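Long-range contacts in DNA helicase uvsW (Enterobacteria phage T4, PDB 1RIF), which couples ATP hydrolysis to 3'-5' unwinding of duplex DNA and drives branch migration of Holliday junctions during recombination-dependent repair: residues A[31-36]-A[49-54]; A[20-25]-A[54-59]. The protein carries 1 engineered substitution. All blocks are in the same frame, centred on the assembly; numbering follows the deposited sequence.

Contact 1 (A[31-36]-A[49-54]); sequences FEADGY and GRIRLL
The packed side of this contact is built on F31 and I51, whose side chains run alongside each other. With F31 CG in the crowded position between backbone N and C (chi1 62°), its ring lies over I51: I51 CB sits 3.9 Å from the ring centroid, 19° off the normal, a CH-pi contact. I51 CD1 comes to 3.4 Å from F31 CE1 and also touches the methyl of A33, while L53 CD1 meets the ring at its edge. Beneath lies a two-stranded antiparallel ribbon, 30-32 with 50-52, in the N-terminal domain of the helicase. F31 and I51 form its hydrogen-bonded pair, I51 N reaching F31 O at 2.7 Å, nearly along the C=O axis. Beyond the last bridge A33 N still bonds to G49 O at 2.9 Å, before the type II turn 33-36 brings Y36 CB to 3.7 Å from G49 CA. On the sheet face of E32 and R50 the packing is looser. The R50 chain bends at chi3 and lays a guanidinium face over F31 C and E32 N, its NE bonded to S30 OG. E32 OE2 remains 4.7 Å from R50 NH1, bridged by a water that accepts from NH1 and donates weakly to OE2.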
loop_
_atom_site.group_PDB
_atom_site.type_symbol
_atom_site.label_atom_id
_atom_site.label_comp_id
_atom_site.label_asym_id
_atom_site.label_seq_id
_atom_site.Cartn_x
_atom_site.Cartn_y
_atom_site.Cartn_z
ATOM N N PHE A 31 -2.970 -13.686 14.175
ATOM C CA PHE A 31 -3.931 -13.042 15.042
ATOM C C PHE A 31 -5.264 -13.741 14.900
ATOM O O PHE A 31 -5.523 -14.434 13.920
ATOM C CB PHE A 31 -4.044 -11.541 14.731
ATOM C CG PHE A 31 -4.525 -11.225 13.340
ATOM C CD1 PHE A 31 -5.885 -11.154 13.059
ATOM C CD2 PHE A 31 -3.610 -10.987 12.311
ATOM C CE1 PHE A 31 -6.330 -10.850 11.770
ATOM C CE2 PHE A 31 -4.042 -10.684 11.024
ATOM C CZ PHE A 31 -5.402 -10.615 10.752
ATOM N N GLU A 32 -6.100 -13.564 15.906
ATOM C CA GLU A 32 -7.413 -14.167 15.947
ATOM C C GLU A 32 -8.333 -13.447 14.970
ATOM O O GLU A 32 -8.431 -12.224 14.999
ATOM C CB GLU A 32 -7.949 -14.020 17.361
ATOM C CG GLU A 32 -8.948 -15.041 17.793
ATOM C CD GLU A 32 -9.403 -14.786 19.215
ATOM O OE1 GLU A 32 -10.294 -13.924 19.410
ATOM O OE2 GLU A 32 -8.848 -15.434 20.132
ATOM N N ALA A 33 -9.000 -14.200 14.099
ATOM C CA ALA A 33 -9.927 -13.604 13.146
ATOM C C ALA A 33 -11.231 -13.259 13.874
ATOM O O ALA A 33 -11.771 -14.074 14.620
ATOM C CB ALA A 33 -10.203 -14.571 12.011
ATOM N N ASP A 34 -11.739 -12.053 13.662
ATOM C CA ASP A 34 -12.975 -11.645 14.310
ATOM C C ASP A 34 -14.147 -12.427 13.731
ATOM O O ASP A 34 -14.373 -12.421 12.526
ATOM C CB ASP A 34 -13.195 -10.139 14.118
ATOM C CG ASP A 34 -14.453 -9.633 14.808
ATOM O OD1 ASP A 34 -14.586 -9.836 16.036
ATOM O OD2 ASP A 34 -15.310 -9.023 14.119
ATOM N N GLY A 35 -14.882 -13.122 14.589
ATOM C CA GLY A 35 -16.017 -13.878 14.106
ATOM C C GLY A 35 -15.769 -15.356 13.892
ATOM O O GLY A 35 -16.671 -16.067 13.454
ATOM N N TYR A 36 -14.554 -15.822 14.164
ATOM C CA TYR A 36 -14.260 -17.245 14.018
ATOM C C TYR A 36 -15.124 -17.849 15.124
ATOM O O TYR A 36 -15.281 -17.248 16.195
ATOM C CB TYR A 36 -12.763 -17.536 14.265
ATOM C CG TYR A 36 -12.402 -17.832 15.713
ATOM C CD1 TYR A 36 -12.595 -19.106 16.253
ATOM C CD2 TYR A 36 -11.936 -16.821 16.561
ATOM C CE1 TYR A 36 -12.344 -19.371 17.603
ATOM C CE2 TYR A 36 -11.681 -17.075 17.913
ATOM C CZ TYR A 36 -11.892 -18.353 18.424
ATOM O OH TYR A 36 -11.674 -18.605 19.755
ATOM N N GLY A 49 -9.075 -20.761 13.504
ATOM C CA GLY A 49 -9.592 -19.417 13.707
ATOM C C GLY A 49 -8.580 -18.278 13.685
ATOM O O GLY A 49 -8.946 -17.121 13.894
ATOM N N ARG A 50 -7.312 -18.591 13.423
ATOM C CA ARG A 50 -6.270 -17.571 13.400
ATOM C C ARG A 50 -5.766 -17.283 12.000
ATOM O O ARG A 50 -5.633 -18.182 11.172
ATOM C CB ARG A 50 -5.081 -17.989 14.280
ATOM C CG ARG A 50 -5.438 -18.202 15.752
ATOM C CD ARG A 50 -4.196 -18.375 16.589
ATOM N NE ARG A 50 -3.389 -17.155 16.626
ATOM C CZ ARG A 50 -3.585 -16.145 17.470
ATOM N NH1 ARG A 50 -4.564 -16.197 18.362
ATOM N NH2 ARG A 50 -2.796 -15.080 17.423
ATOM N N ILE A 51 -5.486 -16.011 11.749
ATOM C CA ILE A 51 -4.974 -15.575 10.465
ATOM C C ILE A 51 -3.459 -15.547 10.565
ATOM O O ILE A 51 -2.897 -14.912 11.448
ATOM C CB ILE A 51 -5.552 -14.192 10.103
ATOM C CG1 ILE A 51 -7.027 -14.367 9.719
ATOM C CG2 ILE A 51 -4.758 -13.555 8.959
ATOM C CD1 ILE A 51 -7.799 -13.087 9.644
ATOM N N ARG A 52 -2.814 -16.277 9.666
ATOM C CA ARG A 52 -1.358 -16.390 9.620
ATOM C C ARG A 52 -0.781 -15.532 8.481
ATOM O O ARG A 52 -0.978 -15.833 7.301
ATOM C CB ARG A 52 -0.966 -17.870 9.412
ATOM C CG ARG A 52 -0.696 -18.717 10.674
ATOM C CD ARG A 52 -1.787 -18.616 11.708
ATOM N NE ARG A 52 -1.847 -19.740 12.650
ATOM C CZ ARG A 52 -0.955 -20.033 13.602
ATOM N NH1 ARG A 52 0.139 -19.305 13.792
ATOM N NH2 ARG A 52 -1.187 -21.057 14.412
ATOM N N LEU A 53 -0.079 -14.458 8.825
ATOM C CA LEU A 53 0.521 -13.609 7.796
ATOM C C LEU A 53 1.811 -14.256 7.266
ATOM O O LEU A 53 2.282 -13.923 6.187
ATOM C CB LEU A 53 0.790 -12.197 8.352
ATOM C CG LEU A 53 -0.491 -11.429 8.707
ATOM C CD1 LEU A 53 -0.184 -10.092 9.352
ATOM C CD2 LEU A 53 -1.295 -11.225 7.433
ATOM N N LEU A 54 2.374 -15.186 8.032
ATOM C CA LEU A 54 3.577 -15.907 7.615
ATOM C C LEU A 54 3.085 -17.292 7.163
ATOM O O LEU A 54 2.717 -18.116 7.995
ATOM C CB LEU A 54 4.541 -16.065 8.797
ATOM C CG LEU A 54 6.030 -16.292 8.521
ATOM C CD1 LEU A 54 6.559 -17.289 9.529
ATOM C CD2 LEU A 54 6.260 -16.793 7.099
HETATM O O HOH W 1 -6.888 -18.073 18.980
#

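Contact 2 (A[20-25]-A[54-59]); sequences STFHEL and LDYNRL
A type I beta turn, D55 to R58, in the loop between strands 50-52 and 59-61 packs against one flank of helix 19-28, and F22 is the helix residue that enters it. CG of F22 is anti to the backbone N (chi1 173°), which carries the ring away from the helix and into the turn. Its tip meets backbone: F22 CZ is 3.3 Å from D55 O, which lies at the ring edge near its plane. That same carbonyl accepts R58 N at 3.0 Å, the bond that closes the turn. Y56 crosses F22 at about a right angle, its CD2 3.7 Å from F22 CE2. R58 comes over a face of the ring, the two planes being 22° apart; F22 CD1 lies 3.7 Å above the centre of the guanidinium, and R58 NH2 reaches 3.3 Å from F22 CB. The bend at chi3 (111°) turns this group along the helix start, where NH1 forms a salt bridge with E19 and NH2 bonds to E18 O, so its rotation is fixed from outside the turn.

All this belongs to the N-terminal domain, where the helix is also lined by strand 12-16 and helix 68-74, which L25 touches through I15 and F71. Further along the helix the contact is purely apolar, L54 CD1 resting 3.6 Å from L25 CB. Just past the turn, L59 N donates to the syn lone pair of D55 OD1 in a nearly straight bond of 2.9 Å, while N57 ND2 approaches OD2 from above the carboxylate plane.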
loop_
_atom_site.group_PDB
_atom_site.type_symbol
_atom_site.label_atom_id
_atom_site.label_comp_id
_atom_site.label_asym_id
_atom_site.label_seq_id
_atom_site.Cartn_x
_atom_site.Cartn_y
_atom_site.Cartn_z
ATOM N N SER A 20 11.975 -24.976 13.923
ATOM C CA SER A 20 11.548 -24.574 15.254
ATOM C C SER A 20 11.263 -23.079 15.322
ATOM O O SER A 20 10.244 -22.654 15.875
ATOM C CB SER A 20 12.632 -24.917 16.274
ATOM O OG SER A 20 13.817 -24.189 15.996
ATOM N N THR A 21 12.170 -22.279 14.767
ATOM C CA THR A 21 11.999 -20.836 14.799
ATOM C C THR A 21 10.857 -20.447 13.865
ATOM O O THR A 21 10.153 -19.461 14.103
ATOM C CB THR A 21 13.293 -20.103 14.375
ATOM O OG1 THR A 21 13.342 -20.003 12.949
ATOM C CG2 THR A 21 14.521 -20.861 14.862
ATOM N N PHE A 22 10.668 -21.237 12.812
ATOM C CA PHE A 22 9.604 -20.983 11.851
ATOM C C PHE A 22 8.238 -21.018 12.526
ATOM O O PHE A 22 7.380 -20.171 12.269
ATOM C CB PHE A 22 9.617 -22.020 10.734
ATOM C CG PHE A 22 8.441 -21.908 9.806
ATOM C CD1 PHE A 22 8.330 -20.829 8.929
ATOM C CD2 PHE A 22 7.424 -22.855 9.838
ATOM C CE1 PHE A 22 7.223 -20.695 8.100
ATOM C CE2 PHE A 22 6.310 -22.730 9.011
ATOM C CZ PHE A 22 6.208 -21.649 8.140
ATOM N N HIS A 23 8.033 -22.001 13.389
ATOM C CA HIS A 23 6.764 -22.121 14.083
ATOM C C HIS A 23 6.574 -20.989 15.077
ATOM O O HIS A 23 5.451 -20.553 15.321
ATOM C CB HIS A 23 6.680 -23.488 14.754
ATOM C CG HIS A 23 6.615 -24.615 13.771
ATOM N ND1 HIS A 23 7.045 -25.890 14.062
ATOM C CD2 HIS A 23 6.183 -24.648 12.488
ATOM C CE1 HIS A 23 6.883 -26.660 13.000
ATOM N NE2 HIS A 23 6.361 -25.930 12.032
ATOM N N GLU A 24 7.674 -20.500 15.638
ATOM C CA GLU A 24 7.595 -19.393 16.579
ATOM C C GLU A 24 7.200 -18.155 15.792
ATOM O O GLU A 24 6.346 -17.381 16.214
ATOM C CB GLU A 24 8.945 -19.181 17.244
ATOM C CG GLU A 24 9.439 -20.413 17.974
ATOM C CD GLU A 24 10.786 -20.192 18.621
ATOM O OE1 GLU A 24 11.736 -19.819 17.897
ATOM O OE2 GLU A 24 10.894 -20.389 19.854
ATOM N N LEU A 25 7.828 -17.988 14.631
ATOM C CA LEU A 25 7.546 -16.859 13.748
ATOM C C LEU A 25 6.122 -16.911 13.208
ATOM O O LEU A 25 5.472 -15.879 13.025
ATOM C CB LEU A 25 8.518 -16.862 12.570
ATOM C CG LEU A 25 9.918 -16.298 12.799
ATOM C CD1 LEU A 25 10.824 -16.708 11.650
ATOM C CD2 LEU A 25 9.842 -14.785 12.918
ATOM N N LEU A 54 2.374 -15.186 8.032
ATOM C CA LEU A 54 3.577 -15.907 7.615
ATOM C C LEU A 54 3.085 -17.292 7.163
ATOM O O LEU A 54 2.717 -18.116 7.995
ATOM C CB LEU A 54 4.541 -16.065 8.797
ATOM C CG LEU A 54 6.030 -16.292 8.521
ATOM C CD1 LEU A 54 6.559 -17.289 9.529
ATOM C CD2 LEU A 54 6.260 -16.793 7.099
ATOM N N ASP A 55 3.062 -17.547 5.859
ATOM C CA ASP A 55 2.584 -18.833 5.371
ATOM C C ASP A 55 3.659 -19.921 5.464
ATOM O O ASP A 55 4.777 -19.675 5.915
ATOM C CB ASP A 55 2.072 -18.699 3.925
ATOM C CG ASP A 55 3.184 -18.416 2.919
ATOM O OD1 ASP A 55 4.355 -18.314 3.329
ATOM O OD2 ASP A 55 2.888 -18.300 1.708
ATOM N N TYR A 56 3.315 -21.135 5.054
ATOM C CA TYR A 56 4.275 -22.231 5.107
ATOM C C TYR A 56 5.335 -22.103 4.022
ATOM O O TYR A 56 6.318 -22.842 4.013
ATOM C CB TYR A 56 3.562 -23.579 4.996
ATOM C CG TYR A 56 2.795 -23.946 6.242
ATOM C CD1 TYR A 56 1.407 -23.835 6.288
ATOM C CD2 TYR A 56 3.462 -24.397 7.380
ATOM C CE1 TYR A 56 0.700 -24.170 7.438
ATOM C CE2 TYR A 56 2.767 -24.733 8.535
ATOM C CZ TYR A 56 1.386 -24.618 8.555
ATOM O OH TYR A 56 0.692 -24.968 9.685
ATOM N N ASN A 57 5.130 -21.164 3.104
ATOM C CA ASN A 57 6.102 -20.920 2.047
ATOM C C ASN A 57 7.169 -19.994 2.619
ATOM O O ASN A 57 8.074 -19.562 1.911
ATOM C CB ASN A 57 5.435 -20.257 0.843
ATOM C CG ASN A 57 4.541 -21.208 0.075
ATOM O OD1 ASN A 57 5.021 -22.092 -0.636
ATOM N ND2 ASN A 57 3.227 -21.036 0.221
ATOM N N ARG A 58 7.053 -19.705 3.913
ATOM C CA ARG A 58 7.987 -18.833 4.613
ATOM C C ARG A 58 8.027 -17.432 3.984
ATOM O O ARG A 58 9.065 -16.770 3.973
ATOM C CB ARG A 58 9.386 -19.465 4.636
ATOM C CG ARG A 58 9.465 -20.781 5.421
ATOM C CD ARG A 58 10.871 -21.397 5.351
ATOM N NE ARG A 58 11.622 -21.369 6.617
ATOM C CZ ARG A 58 11.509 -22.272 7.594
ATOM N NH1 ARG A 58 10.669 -23.288 7.468
ATOM N NH2 ARG A 58 12.251 -22.173 8.688
ATOM N N LEU A 59 6.884 -16.992 3.464
ATOM C CA LEU A 59 6.761 -15.673 2.857
ATOM C C LEU A 59 6.020 -14.774 3.832
ATOM O O LEU A 59 5.011 -15.172 4.409
ATOM C CB LEU A 59 5.986 -15.745 1.546
ATOM C CG LEU A 59 6.641 -16.509 0.398
ATOM C CD1 LEU A 59 5.723 -16.506 -0.805
ATOM C CD2 LEU A 59 7.972 -15.873 0.044
#

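From the N terminus, the chain passes strands 3-8 and 12-16 and enters helix 19-28, the first half of contact 2. Strand 30-32 follows directly and opens contact 1. An excursion with helix 40-43 then returns through strand 50-52, so that contact 1 closes a loop with 12 residues between its segments. Three residues after that strand, D55 begins the turn of contact 2, which closes the larger loop, 28 residues between segments, around contact 1: the two nest and do not cross. L54 belongs to both, and their centres lie 15 Å apart. Contact 1 ties the ribbon together; contact 2 anchors the chain leaving it to helix 19-28, just before strand 59-61 joins the mixed sheet beside strand 12-16.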